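Local coordinates for protein aeromonas extracellular serine protease (Aeromonas sobria, PDB 3WQB) that cleaves peptide bonds after paired basic residues, one of them lysine, as a secreted calcium-binding serine protease of the furin subfamily, at residues T204-A216 / D247-S259. The protein carries 1 engineered substitution. Numbering follows the deposited sequence.
Sequences TLKAQGAAYIKAA and DPSNSNFWNLVVS
Two neighbouring strands of the parallel sheet at the heart of the subtilisin-like domain, 211-215 and 255-259, are joined by four backbone hydrogen bonds that run from Tyr212 to Leu256, then on to Lys214, Val258 and Ala216. The first is the straightest, Leu256 N to Tyr212 O at 2.8 Å and 171°. Ile213 and Leu256 lie side by side on one face, CD1 to CB at 4.1 Å; these apolar chains suit the buried side on which helix 335-352 packs against Ile213. Ala336, engineered here and predicted to be a charge-relay position, lies in the first turn of that helix, its side chain about 5 Å from that of Ala215. On the other face, Lys214 is long enough to carry its charge to two side-chain oxygens. With CG anti to the backbone N (chi1 -179°), its chain passes the Asn255 amide, and bends at chi2 and chi4 turn NZ to Asn250 OD1 at 2.8 Å, in the carbonyl plane on a lone pair. A weak salt bridge links NZ to Asp247 OD2 at 3.5 Å, bridged also by a water; Tyr178 O also binds this buried ammonium, and Met180 N that carboxylate. Trp254 offers a wide indole to both Thr204 and Leu205: Thr204 CB approaches CE3 at 3.8 Å, and Leu205 CD1 lies equally near CH2.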
# COMPACT_ATOMS: atom_id res chain seq x y z
N THR A 204 5.73 -7.73 -13.58
CA THR A 204 4.83 -8.76 -13.05
C THR A 204 4.61 -9.88 -14.08
O THR A 204 4.66 -11.06 -13.72
CB THR A 204 3.48 -8.17 -12.62
OG1 THR A 204 3.67 -7.21 -11.58
CG2 THR A 204 2.53 -9.26 -12.12
N LEU A 205 4.36 -9.50 -15.33
CA LEU A 205 3.90 -10.47 -16.34
C LEU A 205 4.98 -11.23 -17.11
O LEU A 205 4.66 -12.06 -17.95
CB LEU A 205 2.90 -9.81 -17.30
CG LEU A 205 1.61 -9.33 -16.62
CD1 LEU A 205 0.68 -8.70 -17.64
CD2 LEU A 205 0.88 -10.44 -15.84
N LYS A 206 6.25 -11.01 -16.79
CA LYS A 206 7.32 -11.70 -17.52
C LYS A 206 7.58 -13.08 -16.93
O LYS A 206 7.03 -13.44 -15.89
CB LYS A 206 8.59 -10.87 -17.46
CG LYS A 206 9.05 -10.64 -16.04
CD LYS A 206 10.30 -9.82 -15.99
CE LYS A 206 10.83 -9.87 -14.59
NZ LYS A 206 12.17 -9.24 -14.45
N ALA A 207 8.44 -13.85 -17.59
CA ALA A 207 8.97 -15.07 -17.00
C ALA A 207 9.71 -14.73 -15.71
O ALA A 207 10.39 -13.70 -15.64
CB ALA A 207 9.90 -15.78 -17.98
N GLN A 208 9.58 -15.59 -14.70
CA GLN A 208 10.11 -15.32 -13.36
C GLN A 208 9.55 -13.98 -12.88
O GLN A 208 10.29 -13.09 -12.46
CB GLN A 208 11.65 -15.31 -13.35
CG GLN A 208 12.33 -16.69 -13.25
CD GLN A 208 11.76 -17.71 -14.21
OE1 GLN A 208 10.92 -18.53 -13.83
NE2 GLN A 208 12.19 -17.66 -15.47
N GLY A 209 8.22 -13.85 -12.96
CA GLY A 209 7.55 -12.58 -12.69
C GLY A 209 7.76 -12.07 -11.28
O GLY A 209 7.95 -12.84 -10.34
N ALA A 210 7.73 -10.75 -11.15
CA ALA A 210 7.93 -10.10 -9.85
C ALA A 210 6.62 -9.69 -9.19
O ALA A 210 5.72 -9.15 -9.84
CB ALA A 210 8.82 -8.89 -10.02
N ALA A 211 6.53 -9.98 -7.91
CA ALA A 211 5.40 -9.59 -7.08
C ALA A 211 5.68 -8.29 -6.34
O ALA A 211 6.61 -8.22 -5.52
CB ALA A 211 5.10 -10.69 -6.08
N TYR A 212 4.91 -7.25 -6.67
CA TYR A 212 4.93 -5.99 -5.92
C TYR A 212 4.01 -6.11 -4.72
O TYR A 212 2.85 -6.49 -4.88
CB TYR A 212 4.50 -4.82 -6.83
CG TYR A 212 5.52 -4.54 -7.89
CD1 TYR A 212 5.53 -5.27 -9.09
CD2 TYR A 212 6.50 -3.57 -7.71
CE1 TYR A 212 6.49 -5.04 -10.07
CE2 TYR A 212 7.47 -3.33 -8.67
CZ TYR A 212 7.46 -4.07 -9.85
OH TYR A 212 8.40 -3.83 -10.82
N ILE A 213 4.55 -5.83 -3.53
CA ILE A 213 3.81 -5.90 -2.26
C ILE A 213 3.76 -4.50 -1.68
O ILE A 213 4.77 -3.78 -1.71
CB ILE A 213 4.50 -6.88 -1.27
CG1 ILE A 213 5.01 -8.14 -1.99
CG2 ILE A 213 3.58 -7.18 -0.09
CD1 ILE A 213 3.94 -9.03 -2.61
N LYS A 214 2.61 -4.11 -1.14
CA LYS A 214 2.34 -2.72 -0.85
C LYS A 214 1.57 -2.52 0.45
O LYS A 214 0.53 -3.15 0.66
CB LYS A 214 1.55 -2.13 -2.03
CG LYS A 214 1.21 -0.64 -1.92
CD LYS A 214 2.46 0.24 -1.88
CE LYS A 214 2.13 1.68 -2.16
NZ LYS A 214 1.29 2.28 -1.07
N ALA A 215 2.08 -1.66 1.33
CA ALA A 215 1.41 -1.34 2.59
C ALA A 215 0.10 -0.60 2.35
O ALA A 215 0.06 0.35 1.56
CB ALA A 215 2.33 -0.50 3.45
N ALA A 216 -0.96 -1.03 3.03
CA ALA A 216 -2.25 -0.34 2.91
C ALA A 216 -2.28 1.05 3.52
O ALA A 216 -3.10 1.88 3.13
CB ALA A 216 -3.34 -1.17 3.53
N ASP A 247 -5.02 6.28 -1.72
CA ASP A 247 -3.71 6.43 -2.34
C ASP A 247 -3.79 5.82 -3.74
O ASP A 247 -4.02 4.62 -3.86
CB ASP A 247 -2.64 5.74 -1.48
CG ASP A 247 -1.26 5.72 -2.14
OD1 ASP A 247 -1.11 6.08 -3.33
OD2 ASP A 247 -0.31 5.33 -1.42
N PRO A 248 -3.64 6.65 -4.79
CA PRO A 248 -3.82 6.15 -6.17
C PRO A 248 -3.00 4.89 -6.52
O PRO A 248 -3.47 4.05 -7.29
CB PRO A 248 -3.41 7.34 -7.04
CG PRO A 248 -2.60 8.22 -6.15
CD PRO A 248 -3.18 8.06 -4.79
N SER A 249 -1.80 4.75 -5.96
CA SER A 249 -0.96 3.60 -6.27
C SER A 249 -1.58 2.28 -5.80
O SER A 249 -1.29 1.22 -6.35
CB SER A 249 0.42 3.76 -5.65
OG SER A 249 1.03 4.93 -6.15
N ASN A 250 -2.43 2.36 -4.78
CA ASN A 250 -2.98 1.15 -4.19
C ASN A 250 -4.07 0.49 -5.02
O ASN A 250 -4.54 -0.58 -4.67
CB ASN A 250 -3.53 1.43 -2.79
CG ASN A 250 -2.44 1.74 -1.79
OD1 ASN A 250 -1.25 1.55 -2.05
ND2 ASN A 250 -2.85 2.23 -0.61
N SER A 251 -4.48 1.14 -6.12
CA SER A 251 -5.50 0.57 -7.01
C SER A 251 -4.93 0.18 -8.38
O SER A 251 -5.70 -0.03 -9.32
CB SER A 251 -6.69 1.53 -7.16
OG SER A 251 -6.25 2.78 -7.65
N ASN A 252 -3.61 0.05 -8.48
CA ASN A 252 -2.99 -0.23 -9.77
C ASN A 252 -2.94 -1.69 -10.18
O ASN A 252 -2.37 -2.01 -11.22
CB ASN A 252 -1.59 0.39 -9.88
CG ASN A 252 -0.55 -0.35 -9.08
OD1 ASN A 252 -0.86 -1.27 -8.32
ND2 ASN A 252 0.71 0.03 -9.25
N PHE A 253 -3.54 -2.56 -9.37
CA PHE A 253 -3.58 -4.01 -9.60
C PHE A 253 -2.25 -4.72 -9.38
O PHE A 253 -2.21 -5.74 -8.72
CB PHE A 253 -4.16 -4.37 -10.97
CG PHE A 253 -4.19 -5.85 -11.25
CD1 PHE A 253 -5.08 -6.68 -10.58
CD2 PHE A 253 -3.30 -6.42 -12.18
CE1 PHE A 253 -5.12 -8.04 -10.83
CE2 PHE A 253 -3.33 -7.78 -12.43
CZ PHE A 253 -4.24 -8.59 -11.76
N TRP A 254 -1.17 -4.17 -9.94
CA TRP A 254 0.16 -4.79 -9.82
C TRP A 254 0.61 -4.85 -8.37
O TRP A 254 1.30 -5.79 -7.97
CB TRP A 254 1.19 -4.07 -10.69
CG TRP A 254 0.63 -3.81 -12.05
CD1 TRP A 254 0.32 -2.59 -12.59
CD2 TRP A 254 0.19 -4.80 -13.01
NE1 TRP A 254 -0.25 -2.76 -13.84
CE2 TRP A 254 -0.34 -4.10 -14.11
CE3 TRP A 254 0.22 -6.20 -13.04
CZ2 TRP A 254 -0.86 -4.76 -15.24
CZ3 TRP A 254 -0.28 -6.86 -14.17
CH2 TRP A 254 -0.81 -6.14 -15.25
N ASN A 255 0.18 -3.87 -7.55
CA ASN A 255 0.44 -3.92 -6.13
C ASN A 255 -0.49 -4.89 -5.43
O ASN A 255 -1.72 -4.79 -5.59
CB ASN A 255 0.23 -2.53 -5.52
CG ASN A 255 1.42 -1.64 -5.71
OD1 ASN A 255 2.56 -2.10 -5.70
ND2 ASN A 255 1.17 -0.33 -5.87
N LEU A 256 0.09 -5.82 -4.68
CA LEU A 256 -0.66 -6.65 -3.75
C LEU A 256 -0.71 -5.86 -2.44
O LEU A 256 0.31 -5.75 -1.74
CB LEU A 256 0.05 -8.00 -3.56
CG LEU A 256 -0.73 -9.13 -2.87
CD1 LEU A 256 -0.01 -10.46 -3.04
CD2 LEU A 256 -0.92 -8.82 -1.39
N VAL A 257 -1.88 -5.32 -2.12
CA VAL A 257 -2.03 -4.41 -0.98
C VAL A 257 -2.42 -5.19 0.28
O VAL A 257 -3.32 -6.02 0.24
CB VAL A 257 -3.03 -3.28 -1.28
CG1 VAL A 257 -3.07 -2.29 -0.14
CG2 VAL A 257 -2.65 -2.54 -2.56
N VAL A 258 -1.72 -4.92 1.39
CA VAL A 258 -1.92 -5.70 2.62
C VAL A 258 -2.28 -4.86 3.82
O VAL A 258 -1.73 -3.78 4.03
CB VAL A 258 -0.71 -6.60 2.95
CG1 VAL A 258 -0.44 -7.57 1.83
CG2 VAL A 258 0.53 -5.79 3.26
N SER A 259 -3.22 -5.38 4.60
CA SER A 259 -3.54 -4.81 5.90
C SER A 259 -2.78 -5.55 7.01
O SER A 259 -2.23 -6.63 6.80
CB SER A 259 -5.04 -4.90 6.15
OG SER A 259 -5.48 -6.25 6.20
O HOH W 1 2.97 -7.79 -8.82
O HOH W 2 2.02 4.82 -2.44
O HOH W 3 -0.60 3.08 1.12